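Local coordinates for designed helical repeat protein (Synthetic construct, PDB 5CWF) that is a de novo designed helical repeat protein, probably made to explore the range of repeat architectures open to computational design rather than to perform a natural function, at residues Val16-Ala19 with Lys20-Asn23; Lys52-Leu55 with Ala56-Lys59; Arg88-Ser92 with Asp93-Lys97; Asp138-Ala141 with Lys142-Glu146. All coordinates share one frame; numbering follows the deposited sequence. Where two conformers were deposited one is given.

Contact 1. Residues Val16-Ala19 with Lys20-Asn23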
ATOM      1  N   VAL A  16       2.489  16.907  -1.484  1.00 23.45           N
ATOM      2  CA  VAL A  16       3.618  17.091  -0.585  1.00 23.45           C
ATOM      3  C   VAL A  16       3.733  18.569  -0.242  1.00 23.93           C
ATOM      4  O   VAL A  16       3.934  18.940   0.902  1.00 24.13           O
ATOM      5  CB  VAL A  16       4.929  16.576  -1.224  1.00 26.28           C
ATOM      6  CG1 VAL A  16       6.183  17.009  -0.413  1.00 26.61           C
ATOM      7  CG2 VAL A  16       4.899  15.041  -1.366  1.00 26.81           C
ATOM      8  N   GLU A  17       3.622  19.408  -1.261  1.00 25.69           N
ATOM      9  CA  GLU A  17       3.739  20.847  -1.067  1.00 26.88           C
ATOM     10  C   GLU A  17       2.616  21.386  -0.184  1.00 25.64           C
ATOM     11  O   GLU A  17       2.837  22.259   0.667  1.00 24.77           O
ATOM     12  CB  GLU A  17       3.779  21.513  -2.435  1.00 35.02           C
ATOM     13  CG  GLU A  17       5.097  21.206  -3.159  1.00 42.46           C
ATOM     14  CD  GLU A  17       5.015  21.278  -4.678  1.00 53.12           C
ATOM     15  OE1 GLU A  17       3.958  21.671  -5.220  1.00 53.12           O
ATOM     16  OE2 GLU A  17       6.028  20.934  -5.333  1.00 56.05           O
ATOM     17  N   LEU A  18       1.411  20.865  -0.375  1.00 25.35           N
ATOM     18  CA  LEU A  18       0.282  21.244   0.452  1.00 25.90           C
ATOM     19  C   LEU A  18       0.478  20.786   1.891  1.00 24.85           C
ATOM     20  O   LEU A  18       0.156  21.502   2.823  1.00 26.53           O
ATOM     21  CB  LEU A  18      -1.008  20.657  -0.112  1.00 26.17           C
ATOM     22  CG  LEU A  18      -2.269  20.979   0.688  1.00 32.41           C
ATOM     23  CD1 LEU A  18      -2.455  22.489   0.840  1.00 37.31           C
ATOM     24  CD2 LEU A  18      -3.490  20.364   0.014  1.00 36.29           C
ATOM     25  N   ALA A  19       0.967  19.565   2.070  1.00 22.14           N
ATOM     26  CA  ALA A  19       1.271  19.082   3.411  1.00 19.79           C
ATOM     27  C   ALA A  19       2.281  20.004   4.087  1.00 18.95           C
ATOM     28  O   ALA A  19       2.146  20.329   5.284  1.00 19.72           O
ATOM     29  CB  ALA A  19       1.819  17.637   3.355  1.00 23.21           C
ATOM     30  N   LYS A  20       3.327  20.396   3.361  1.00 20.26           N
ATOM     31  CA  LYS A  20       4.323  21.275   3.966  1.00 20.09           C
ATOM     32  C   LYS A  20       3.701  22.616   4.342  1.00 21.10           C
ATOM     33  O   LYS A  20       4.023  23.188   5.386  1.00 20.53           O
ATOM     34  CB  LYS A  20       5.510  21.493   3.044  1.00 22.48           C
ATOM     35  CG  LYS A  20       6.352  20.245   2.876  1.00 24.36           C
ATOM     36  CD  LYS A  20       7.565  20.503   2.002  1.00 27.02           C
ATOM     37  CE  LYS A  20       8.545  19.336   2.021  1.00 31.32           C
ATOM     38  NZ  LYS A  20       9.745  19.724   1.252  1.00 35.53           N
ATOM     39  N   LYS A  21       2.836  23.118   3.474  1.00 23.66           N
ATOM     40  CA  LYS A  21       2.192  24.429   3.692  1.00 26.25           C
ATOM     41  C   LYS A  21       1.428  24.450   5.014  1.00 25.02           C
ATOM     42  O   LYS A  21       1.406  25.479   5.718  1.00 24.85           O
ATOM     43  CB  LYS A  21       1.231  24.750   2.530  1.00 29.10           C
ATOM     44  CG  LYS A  21       0.583  26.123   2.571  1.00 37.80           C
ATOM     45  CD  LYS A  21      -0.401  26.256   1.395  1.00 48.06           C
ATOM     46  CE  LYS A  21      -1.116  27.603   1.353  1.00 57.22           C
ATOM     47  NZ  LYS A  21      -2.004  27.841   2.531  1.00 62.08           N
ATOM     48  N   ASN A  22       0.823  23.305   5.356  1.00 25.37           N
ATOM     49  CA  ASN A  22       0.013  23.181   6.557  1.00 26.95           C
ATOM     50  C   ASN A  22       0.817  22.726   7.793  1.00 28.81           C
ATOM     51  O   ASN A  22       0.240  22.364   8.808  1.00 29.60           O
ATOM     52  CB  ASN A  22      -1.134  22.206   6.279  1.00 32.00           C
ATOM     53  CG  ASN A  22      -2.166  22.779   5.303  1.00 41.81           C
ATOM     54  OD1 ASN A  22      -2.633  23.907   5.468  1.00 45.81           O
ATOM     55  ND2 ASN A  22      -2.519  22.001   4.287  1.00 43.63           N
ATOM     56  N   ASN A  23       2.149  22.781   7.698  1.00 23.45           N
ATOM     57  CA  ASN A  23       3.077  22.335   8.755  1.00 23.24           C
ATOM     58  C   ASN A  23       2.946  20.843   9.104  1.00 25.77           C
ATOM     59  O   ASN A  23       3.270  20.433  10.227  1.00 28.60           O
ATOM     60  CB  ASN A  23       2.907  23.150  10.050  1.00 26.12           C
ATOM     61  CG  ASN A  23       4.154  23.071  10.976  1.00 39.32           C
ATOM     62  OD1 ASN A  23       5.303  22.990  10.507  1.00 32.03           O
ATOM     63  ND2 ASN A  23       3.922  23.090  12.289  1.00 39.02           N
TER

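Contact 2. Residues Lys52-Leu55 with Ala56-Lys59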
ATOM      1  N   LYS A  52       0.795  -1.573 -12.979  0.66 35.07           N
ATOM      2  CA  LYS A  52      -0.563  -1.639 -12.432  0.66 34.92           C
ATOM      3  C   LYS A  52      -0.574  -1.399 -10.928  0.66 32.39           C
ATOM      4  O   LYS A  52      -1.347  -0.595 -10.422  0.66 30.69           O
ATOM      5  CB  LYS A  52      -1.200  -3.001 -12.721  0.66 39.51           C
ATOM      6  CG  LYS A  52      -1.581  -3.241 -14.161  0.66 43.18           C
ATOM      7  CD  LYS A  52      -1.859  -4.719 -14.429  0.66 50.13           C
ATOM      8  CE  LYS A  52      -2.875  -5.325 -13.458  0.66 53.51           C
ATOM      9  NZ  LYS A  52      -2.984  -6.810 -13.632  0.66 58.28           N
ATOM     10  N   VAL A  53       0.279  -2.128 -10.215  1.00 31.47           N
ATOM     11  CA  VAL A  53       0.386  -1.983  -8.772  1.00 31.19           C
ATOM     12  C   VAL A  53       0.810  -0.564  -8.408  1.00 29.25           C
ATOM     13  O   VAL A  53       0.231   0.049  -7.507  1.00 26.77           O
ATOM     14  CB  VAL A  53       1.390  -3.003  -8.175  1.00 33.70           C
ATOM     15  CG1 VAL A  53       1.567  -2.808  -6.663  1.00 31.51           C
ATOM     16  CG2 VAL A  53       0.954  -4.416  -8.492  1.00 37.28           C
ATOM     17  N   MET A  54       1.798  -0.026  -9.128  1.00 27.40           N
ATOM     18  CA  MET A  54       2.306   1.295  -8.792  1.00 29.29           C
ATOM     19  C   MET A  54       1.240   2.370  -8.983  1.00 27.50           C
ATOM     20  O   MET A  54       1.165   3.309  -8.189  1.00 28.43           O
ATOM     21  CB  MET A  54       3.526   1.655  -9.637  1.00 34.83           C
ATOM     22  CG  MET A  54       4.765   0.809  -9.399  1.00 37.68           C
ATOM     23  SD  MET A  54       5.257   0.686  -7.672  1.00 32.60           S
ATOM     24  CE  MET A  54       4.673  -0.960  -7.281  1.00 38.03           C
ATOM     25  N   LEU A  55       0.409   2.241 -10.017  1.00 31.05           N
ATOM     26  CA  LEU A  55      -0.653   3.231 -10.232  1.00 31.89           C
ATOM     27  C   LEU A  55      -1.666   3.199  -9.114  1.00 29.78           C
ATOM     28  O   LEU A  55      -2.088   4.251  -8.604  1.00 30.72           O
ATOM     29  CB  LEU A  55      -1.328   3.009 -11.581  1.00 33.46           C
ATOM     30  CG  LEU A  55      -2.410   4.020 -11.983  1.00 35.98           C
ATOM     31  CD1 LEU A  55      -1.823   5.427 -12.084  1.00 38.15           C
ATOM     32  CD2 LEU A  55      -3.058   3.619 -13.312  1.00 40.36           C
ATOM     33  N   ALA A  56      -2.061   1.998  -8.713  1.00 29.63           N
ATOM     34  CA  ALA A  56      -3.022   1.869  -7.627  1.00 27.54           C
ATOM     35  C   ALA A  56      -2.449   2.492  -6.348  1.00 23.55           C
ATOM     36  O   ALA A  56      -3.145   3.220  -5.645  1.00 26.10           O
ATOM     37  CB  ALA A  56      -3.389   0.397  -7.401  1.00 29.72           C
ATOM     38  N   LEU A  57      -1.184   2.225  -6.048  1.00 24.89           N
ATOM     39  CA  LEU A  57      -0.563   2.776  -4.830  1.00 24.18           C
ATOM     40  C   LEU A  57      -0.468   4.299  -4.840  1.00 24.83           C
ATOM     41  O   LEU A  57      -0.788   4.954  -3.841  1.00 23.68           O
ATOM     42  CB  LEU A  57       0.841   2.201  -4.641  1.00 25.00           C
ATOM     43  CG  LEU A  57       0.901   0.706  -4.282  1.00 26.48           C
ATOM     44  CD1 LEU A  57       2.339   0.240  -4.113  1.00 30.30           C
ATOM     45  CD2 LEU A  57       0.098   0.452  -2.990  1.00 28.88           C
ATOM     46  N   ALA A  58      -0.054   4.847  -5.973  1.00 25.51           N
ATOM     47  CA  ALA A  58       0.054   6.284  -6.134  1.00 30.97           C
ATOM     48  C   ALA A  58      -1.301   6.938  -5.900  1.00 28.26           C
ATOM     49  O   ALA A  58      -1.400   7.915  -5.164  1.00 29.28           O
ATOM     50  CB  ALA A  58       0.587   6.615  -7.524  1.00 34.81           C
ATOM     51  N   LYS A  59      -2.355   6.387  -6.492  1.00 25.41           N
ATOM     52  CA  LYS A  59      -3.706   6.930  -6.261  1.00 24.37           C
ATOM     53  C   LYS A  59      -4.146   6.802  -4.821  1.00 23.39           C
ATOM     54  O   LYS A  59      -4.861   7.674  -4.310  1.00 26.50           O
ATOM     55  CB  LYS A  59      -4.741   6.236  -7.129  1.00 25.42           C
ATOM     56  CG  LYS A  59      -4.650   6.533  -8.602  1.00 30.13           C
ATOM     57  CD  LYS A  59      -5.598   5.609  -9.336  1.00 35.92           C
ATOM     58  CE  LYS A  59      -5.688   5.899 -10.811  1.00 42.27           C
ATOM     59  NZ  LYS A  59      -6.572   4.871 -11.439  1.00 51.62           N
TER

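Contact 3. Residues Arg88-Ser92 with Asp93-Lys97. With CA (calcium ion), chain G.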
ATOM      1  N   ARG A  88      10.241  -4.624  -4.912  1.00 33.95           N
ATOM      2  CA  ARG A  88      11.546  -4.441  -5.500  1.00 32.70           C
ATOM      3  C   ARG A  88      12.479  -5.570  -5.066  1.00 32.78           C
ATOM      4  O   ARG A  88      13.415  -5.893  -5.779  1.00 31.46           O
ATOM      5  CB  ARG A  88      12.131  -3.082  -5.120  1.00 32.48           C
ATOM      6  CG  ARG A  88      11.406  -1.912  -5.782  1.00 35.07           C
ATOM      7  CD  ARG A  88      12.032  -0.598  -5.375  1.00 36.93           C
ATOM      8  NE  ARG A  88      13.313  -0.363  -6.046  1.00 42.57           N
ATOM      9  CZ  ARG A  88      14.171   0.587  -5.688  1.00 47.28           C
ATOM     10  NH1 ARG A  88      13.898   1.390  -4.664  1.00 45.56           N
ATOM     11  NH2 ARG A  88      15.303   0.743  -6.359  1.00 49.07           N
ATOM     12  N   GLU A  89      12.208  -6.206  -3.932  1.00 28.08           N
ATOM     13  CA  GLU A  89      13.002  -7.371  -3.547  1.00 33.59           C
ATOM     14  C   GLU A  89      12.599  -8.601  -4.355  1.00 34.22           C
ATOM     15  O   GLU A  89      13.434  -9.408  -4.719  1.00 31.11           O
ATOM     16  CB  GLU A  89      12.869  -7.674  -2.056  1.00 35.13           C
ATOM     17  CG  GLU A  89      13.470  -6.602  -1.165  1.00 39.88           C
ATOM     18  CD  GLU A  89      13.204  -6.864   0.296  1.00 46.55           C
ATOM     19  OE1 GLU A  89      12.397  -7.774   0.595  1.00 50.58           O
ATOM     20  OE2 GLU A  89      13.759  -6.125   1.141  1.00 45.77           O
ATOM     21  N   ASN A  90      11.311  -8.763  -4.613  1.00 33.12           N
ATOM     22  CA  ASN A  90      10.842  -9.951  -5.329  1.00 33.78           C
ATOM     23  C   ASN A  90       9.542  -9.620  -6.034  1.00 32.79           C
ATOM     24  O   ASN A  90       8.547  -9.381  -5.352  1.00 33.35           O
ATOM     25  CB  ASN A  90      10.663 -11.113  -4.334  1.00 39.38           C
ATOM     26  CG  ASN A  90      10.120 -12.394  -4.975  1.00 39.51           C
ATOM     27  OD1 ASN A  90       9.838 -12.447  -6.171  1.00 36.12           O
ATOM     28  ND2 ASN A  90      10.007 -13.449  -4.166  1.00 36.87           N
ATOM     29  N   ASN A  91       9.541  -9.586  -7.375  1.00 30.41           N
ATOM     30  CA  ASN A  91       8.292  -9.299  -8.112  1.00 30.53           C
ATOM     31  C   ASN A  91       7.910 -10.485  -8.979  1.00 33.01           C
ATOM     32  O   ASN A  91       7.506 -10.328 -10.132  1.00 35.83           O
ATOM     33  CB  ASN A  91       8.363  -7.989  -8.955  1.00 30.85           C
ATOM     34  CG  ASN A  91       9.252  -8.081 -10.207  1.00 38.16           C
ATOM     35  OD1 ASN A  91       8.776  -7.951 -11.346  1.00 40.09           O
ATOM     36  ND2 ASN A  91      10.531  -8.247  -9.999  1.00 32.36           N
ATOM     37  N   SER A  92       8.011 -11.676  -8.389  1.00 32.63           N
ATOM     38  CA  SER A  92       7.467 -12.888  -9.003  1.00 39.03           C
ATOM     39  C   SER A  92       5.992 -12.679  -9.309  1.00 38.38           C
ATOM     40  O   SER A  92       5.381 -11.767  -8.775  1.00 31.57           O
ATOM     41  CB  SER A  92       7.638 -14.083  -8.067  1.00 37.38           C
ATOM     42  OG  SER A  92       6.865 -13.884  -6.892  1.00 35.52           O
ATOM     43  N   ASP A  93       5.410 -13.506 -10.170  1.00 37.56           N
ATOM     44  CA  ASP A  93       4.001 -13.313 -10.517  1.00 38.83           C
ATOM     45  C   ASP A  93       3.098 -13.451  -9.274  1.00 35.00           C
ATOM     46  O   ASP A  93       2.111 -12.721  -9.124  1.00 33.87           O
ATOM     47  CB  ASP A  93       3.595 -14.291 -11.625  1.00 41.25           C
ATOM     48  CG  ASP A  93       4.068 -13.842 -13.014  1.00 44.49           C
ATOM     49  OD1 ASP A  93       5.040 -13.051 -13.114  1.00 39.92           O
ATOM     50  OD2 ASP A  93       3.465 -14.277 -14.015  1.00 51.22           O
ATOM     51  N   GLU A  94       3.459 -14.349  -8.363  1.00 36.19           N
ATOM     52  CA  GLU A  94       2.717 -14.505  -7.111  1.00 36.38           C
ATOM     53  C   GLU A  94       2.851 -13.279  -6.194  1.00 32.63           C
ATOM     54  O   GLU A  94       1.877 -12.831  -5.630  1.00 30.46           O
ATOM     55  CB  GLU A  94       3.176 -15.776  -6.388  1.00 43.50           C
ATOM     56  CG  GLU A  94       2.826 -17.037  -7.169  1.00 57.59           C
ATOM     57  CD  GLU A  94       1.356 -17.093  -7.565  1.00 65.49           C
ATOM     58  OE1 GLU A  94       0.475 -16.941  -6.688  1.00 61.48           O
ATOM     59  OE2 GLU A  94       1.084 -17.224  -8.775  1.00 71.09           O
ATOM     60  N   MET A  95       4.054 -12.729  -6.063  1.00 32.15           N
ATOM     61  CA  MET A  95       4.253 -11.529  -5.253  1.00 29.82           C
ATOM     62  C   MET A  95       3.463 -10.361  -5.804  1.00 31.05           C
ATOM     63  O   MET A  95       2.898  -9.582  -5.042  1.00 30.61           O
ATOM     64  CB  MET A  95       5.737 -11.166  -5.169  1.00 28.41           C
ATOM     65  CG  MET A  95       6.505 -12.085  -4.246  1.00 30.75           C
ATOM     66  SD  MET A  95       6.156 -11.807  -2.500  1.00 38.51           S
ATOM     67  CE  MET A  95       7.008 -10.258  -2.214  1.00 44.11           C
ATOM     68  N   ALA A  96       3.428 -10.230  -7.127  1.00 30.24           N
ATOM     69  CA  ALA A  96       2.690  -9.127  -7.735  1.00 30.86           C
ATOM     70  C   ALA A  96       1.202  -9.273  -7.462  1.00 29.13           C
ATOM     71  O   ALA A  96       0.522  -8.286  -7.237  1.00 28.25           O
ATOM     72  CB  ALA A  96       2.941  -9.042  -9.233  1.00 34.59           C
ATOM     73  N   LYS A  97       0.696 -10.502  -7.450  1.00 28.89           N
ATOM     74  CA  LYS A  97      -0.720 -10.708  -7.158  1.00 28.58           C
ATOM     75  C   LYS A  97      -1.066 -10.280  -5.740  1.00 27.48           C
ATOM     76  O   LYS A  97      -2.106  -9.676  -5.514  1.00 27.15           O
ATOM     77  CB  LYS A  97      -1.118 -12.165  -7.380  1.00 29.59           C
ATOM     78  CG  LYS A  97      -1.205 -12.525  -8.865  1.00 34.45           C
ATOM     79  CD  LYS A  97      -1.852 -13.874  -9.119  1.00 44.35           C
ATOM     80  CE  LYS A  97      -1.100 -15.021  -8.499  1.00 54.08           C
ATOM     81  NZ  LYS A  97      -1.263 -16.270  -9.329  1.00 56.92           N
TER
HETATM   82 CA    CA G 203      14.197  -6.627  -7.812  0.84 29.39          CA
HETATM   83  O   HOH W   1      15.320  -8.158  -6.415  1.00 36.60           O
HETATM   84  O   HOH W   2       5.358 -10.213 -12.119  0.80 34.42           O
HETATM   85  O   HOH W   3      11.916  -7.187  -7.939  1.00 30.04           O
HETATM   86  O   HOH W   4      15.819  -5.216  -6.862  1.00 36.48           O

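Contact 4. Residues Asp138-Ala141 with Lys142-Glu146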
ATOM      1  N   ASP A 138       7.548 -19.251  -2.633  1.00 48.92           N
ATOM      2  CA  ASP A 138       6.313 -19.505  -3.357  1.00 57.63           C
ATOM      3  C   ASP A 138       5.204 -19.900  -2.384  1.00 49.21           C
ATOM      4  O   ASP A 138       4.077 -19.451  -2.518  1.00 44.59           O
ATOM      5  CB  ASP A 138       6.504 -20.616  -4.396  1.00 75.77           C
ATOM      6  CG  ASP A 138       7.422 -20.206  -5.539  1.00 89.93           C
ATOM      7  OD1 ASP A 138       8.081 -19.150  -5.436  1.00 92.75           O
ATOM      8  OD2 ASP A 138       7.475 -20.942  -6.548  1.00 97.05           O
ATOM      9  N   GLU A 139       5.532 -20.749  -1.412  1.00 53.44           N
ATOM     10  CA  GLU A 139       4.553 -21.207  -0.430  1.00 55.40           C
ATOM     11  C   GLU A 139       4.046 -20.097   0.493  1.00 47.63           C
ATOM     12  O   GLU A 139       2.859 -20.029   0.786  1.00 45.66           O
ATOM     13  CB  GLU A 139       5.130 -22.340   0.418  1.00 67.75           C
ATOM     14  CG  GLU A 139       4.167 -22.808   1.506  1.00 84.49           C
ATOM     15  CD  GLU A 139       4.671 -24.011   2.273  1.00 99.59           C
ATOM     16  OE1 GLU A 139       5.751 -24.537   1.925  1.00105.63           O
ATOM     17  OE2 GLU A 139       3.972 -24.440   3.218  1.00103.31           O
ATOM     18  N   MET A 140       4.935 -19.239   0.979  1.00 39.21           N
ATOM     19  CA  MET A 140       4.476 -18.152   1.836  1.00 36.38           C
ATOM     20  C   MET A 140       3.636 -17.179   1.014  1.00 34.37           C
ATOM     21  O   MET A 140       2.595 -16.695   1.482  1.00 33.46           O
ATOM     22  CB  MET A 140       5.659 -17.421   2.473  1.00 37.37           C
ATOM     23  CG  MET A 140       5.288 -16.401   3.541  1.00 42.71           C
ATOM     24  SD  MET A 140       4.321 -17.041   4.932  1.00 52.40           S
ATOM     25  CE  MET A 140       5.257 -18.487   5.387  1.00 57.32           C
ATOM     26  N   ALA A 141       4.041 -16.931  -0.226  1.00 34.92           N
ATOM     27  CA  ALA A 141       3.316 -15.982  -1.069  1.00 36.12           C
ATOM     28  C   ALA A 141       1.888 -16.454  -1.356  1.00 35.02           C
ATOM     29  O   ALA A 141       0.962 -15.646  -1.443  1.00 34.17           O
ATOM     30  CB  ALA A 141       4.066 -15.767  -2.384  1.00 38.08           C
ATOM     31  N   LYS A 142       1.706 -17.760  -1.523  1.00 36.63           N
ATOM     32  CA  LYS A 142       0.369 -18.291  -1.761  1.00 37.40           C
ATOM     33  C   LYS A 142      -0.526 -18.085  -0.535  1.00 36.36           C
ATOM     34  O   LYS A 142      -1.682 -17.706  -0.652  1.00 36.07           O
ATOM     35  CB  LYS A 142       0.424 -19.761  -2.135  1.00 41.54           C
ATOM     36  CG  LYS A 142       0.894 -20.014  -3.561  1.00 54.32           C
ATOM     37  CD  LYS A 142       0.996 -21.511  -3.829  1.00 66.12           C
ATOM     38  CE  LYS A 142       1.245 -21.825  -5.298  1.00 73.78           C
ATOM     39  NZ  LYS A 142       1.375 -23.288  -5.526  1.00 78.71           N
ATOM     40  N   LYS A 143       0.026 -18.337   0.644  1.00 37.71           N
ATOM     41  CA  LYS A 143      -0.689 -18.100   1.893  1.00 39.26           C
ATOM     42  C   LYS A 143      -1.050 -16.628   2.049  1.00 33.07           C
ATOM     43  O   LYS A 143      -2.163 -16.268   2.439  1.00 32.51           O
ATOM     44  CB  LYS A 143       0.181 -18.533   3.069  1.00 52.46           C
ATOM     45  CG  LYS A 143       0.532 -19.998   3.087  1.00 69.73           C
ATOM     46  CD  LYS A 143       1.579 -20.275   4.154  1.00 80.69           C
ATOM     47  CE  LYS A 143       1.818 -21.759   4.342  1.00 91.44           C
ATOM     48  NZ  LYS A 143       2.875 -22.005   5.359  1.00 96.29           N
ATOM     49  N   MET A 144      -0.102 -15.756   1.742  1.00 32.24           N
ATOM     50  CA  MET A 144      -0.351 -14.328   1.943  1.00 30.54           C
ATOM     51  C   MET A 144      -1.324 -13.799   0.883  1.00 30.70           C
ATOM     52  O   MET A 144      -2.029 -12.810   1.125  1.00 29.54           O
ATOM     53  CB  MET A 144       0.971 -13.551   1.944  1.00 29.65           C
ATOM     54  CG  MET A 144       1.868 -13.904   3.144  1.00 29.30           C
ATOM     55  SD  MET A 144       1.050 -13.484   4.709  1.00 31.87           S
ATOM     56  CE  MET A 144       0.392 -15.089   5.188  1.00 36.14           C
ATOM     57  N   LEU A 145      -1.411 -14.468  -0.263  1.00 32.17           N
ATOM     58  CA  LEU A 145      -2.363 -14.045  -1.300  1.00 32.49           C
ATOM     59  C   LEU A 145      -3.795 -14.229  -0.809  1.00 32.53           C
ATOM     60  O   LEU A 145      -4.663 -13.379  -1.027  1.00 31.89           O
ATOM     61  CB  LEU A 145      -2.132 -14.816  -2.621  1.00 34.21           C
ATOM     62  CG  LEU A 145      -3.120 -14.498  -3.753  1.00 34.76           C
ATOM     63  CD1 LEU A 145      -3.191 -12.989  -4.011  1.00 33.32           C
ATOM     64  CD2 LEU A 145      -2.763 -15.244  -5.068  1.00 36.48           C
ATOM     65  N   GLU A 146      -4.046 -15.332  -0.129  1.00 33.32           N
ATOM     66  CA  GLU A 146      -5.380 -15.571   0.418  1.00 33.44           C
ATOM     67  C   GLU A 146      -5.751 -14.529   1.479  1.00 31.69           C
ATOM     68  O   GLU A 146      -6.905 -14.048   1.544  1.00 31.37           O
ATOM     69  CB  GLU A 146      -5.432 -16.998   0.959  1.00 34.68           C
ATOM     70  CG  GLU A 146      -5.236 -18.037  -0.178  1.00 40.43           C
ATOM     71  CD  GLU A 146      -6.119 -17.752  -1.423  1.00 58.62           C
ATOM     72  OE1 GLU A 146      -7.365 -17.878  -1.304  1.00 61.37           O
ATOM     73  OE2 GLU A 146      -5.581 -17.399  -2.512  1.00 50.84           O
TER

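Contact 1. Residues Val16-Ala19 with Lys20-Asn23
A Schellman motif ends helix 3-21 here, and the last helical turn leads into it through K20 N, which donates to V16 O at 2.9 Å, and K21 N, which donates to E17 O at 2.9 Å. The next bond is longer: N22 N reaches L18 O at 3.2 Å with an N-H...O angle of 143°, and makes a second, weak bond to A19 O. This fits N22 being the first residue to leave helical backbone angles. N23, at positive phi (61°), is the C-prime residue of the motif: its N turns back to K20 O at 3.0 Å, while the amide of D24 closes the wider loop onto A19 O. With CG of L18 anti to its backbone N (chi1 179°), CD1 comes within 3.5 Å of N22 ND2, a methyl against an amide nitrogen. On the flank facing helix 25-44, K20 runs beside V16, both side chains pointing the same way; the K20 chain is extended, its CG lies 3.4 Å from V16 O and its CE packs 4.1 Å from V16 CG1. V16 also touches I31, and A19 and K20 both touch A28. The carboxylate of E17 turns to K13 in a salt bridge.

Contact 2. Residues Lys52-Leu55 with Ala56-Lys59
Regular alpha-helix in the interior of the helical repeat fold defines this contact: within helix 48-67, L57 N donates to V53 O at 3.0 Å and K59 N to L55 O at 3.0 Å. A56 N to K52 O and A58 N to M54 O complete four consecutive i to i+4 bonds, and all four N-H...O angles fall between 163° and 169°, evidence of an undistorted helix. Four helices surround these side chains. V53 and L57 lie side by side and point the same way, CG1 of V53 meeting CD1 of L57 at 4.0 Å, and both touch helix 70-89, V53 through L87 and L57 through I83 and V84. M54 bends at chi2 (-52°) and again at chi3, which carries its CE across to CD1 of L57 at 4.1 Å; the same methionine packs on I38, A41 and L42 of helix 25-44. A56 and L57 share A103 of helix 93-111. On the flank facing helix 3-21, L55 rests on M5 and V8, while the extended aliphatic chain of K59 passes over L55 O, its CG at 3.4 Å. Farther along that chain, K59 CE lies 4.0 Å from CG of L55.

Contact 3. Residues Arg88-Ser92 with Asp93-Lys97
Chi1 of S92 is 65°, which sets OG between its own backbone N and carbonyl carbon and turned toward the following helix, where it accepts from M95 N at 3.2 Å with an N-H...O angle of 160°. N90 has CG anti to its backbone N (chi1 178°), which lays the amide across the M95 side chain at about a right angle, CG to CG 3.7 Å. M95, bent at both chi2 and chi3, thus has its CG against two polar neighbours, the amide of N90 and OG of S92, the latter at 3.2 Å. These residues form the loop between helix 70-89 and helix 93-111, and S92 is the N-cap of the second: besides the side-chain bond, S92 O accepts from A96 N at 3.0 Å, the first i to i+4 bond of the new helix. Just before it, N90 OD1 accepts from S92 N at 3.0 Å in an Asx turn, the donor tilted out of the amide plane, which ties the N90 side chain to the cap residue. In the last turn of helix 70-89, R88 O binds a calcium ion at 2.3 Å, and three waters join it on the metal; one of them also donates to E89 O, and another accepts from N91 ND2 at 2.7 Å. The guanidinium of R88 makes salt bridges to E37 and E44 of helix 25-44.

Contact 4. Residues Asp138-Ala141 with Lys142-Glu146
Four backbone bonds join D138-A141 to K142-E146: K142 N to D138 O at 3.1 Å, M144 N to M140 O and L145 N to A141 O, with K143 N to E139 O weak because it is long. The two i to i+4 bonds at M144 and L145 are equally short, yet the latter closes at only 136°, so this turn is less even in angle than in length. On the exposed flank E139 and K143 form a salt bridge, OE2 to NZ, at 3.4 Å, and it is weak. Both chains are extended: the glutamate has CG anti to its backbone N (chi1 177°), and the lysine approaches at a slant, placing its CE 3.8 Å from CG of E139, so aliphatic packing accompanies the charges. NZ also has a long, weak ion pair with E173. On the buried side M140 CG lies 4.3 Å from M144 CG; M144 packs on I128, A131 and L132 of helix 115-134, and M140 shares L132. The OG of S137, just before the helix, accepts from M140 N. A141 and L145 meet E94 of helix 93-111, so with one flank carrying the E139-K143 pair and the others packed, this is an amphipathic helix start within a helical repeat protein.

How the contacts relate
The centre of contact 2 lies about 8 Å from the centre of the chain, that of contact 1 about 22 Å. Four of eight touching residues are buried and one exposed in contact 2, whose side-chain contacts are mainly apolar; contact 1, with two buried and five exposed, ends a helix with backbone bonds. Contact 3 joins the calcium-binding end of helix 70-89 to the serine-capped start of helix 93-111; contact 4 is a helix start. These two touch, E94 CB meeting A141 CB at 4.1 Å. Contact 3 also meets contact 2 through V53 CG2 and A96 O, 4.1 Å apart, and so lies between the two. Contact 1 touches none of the others.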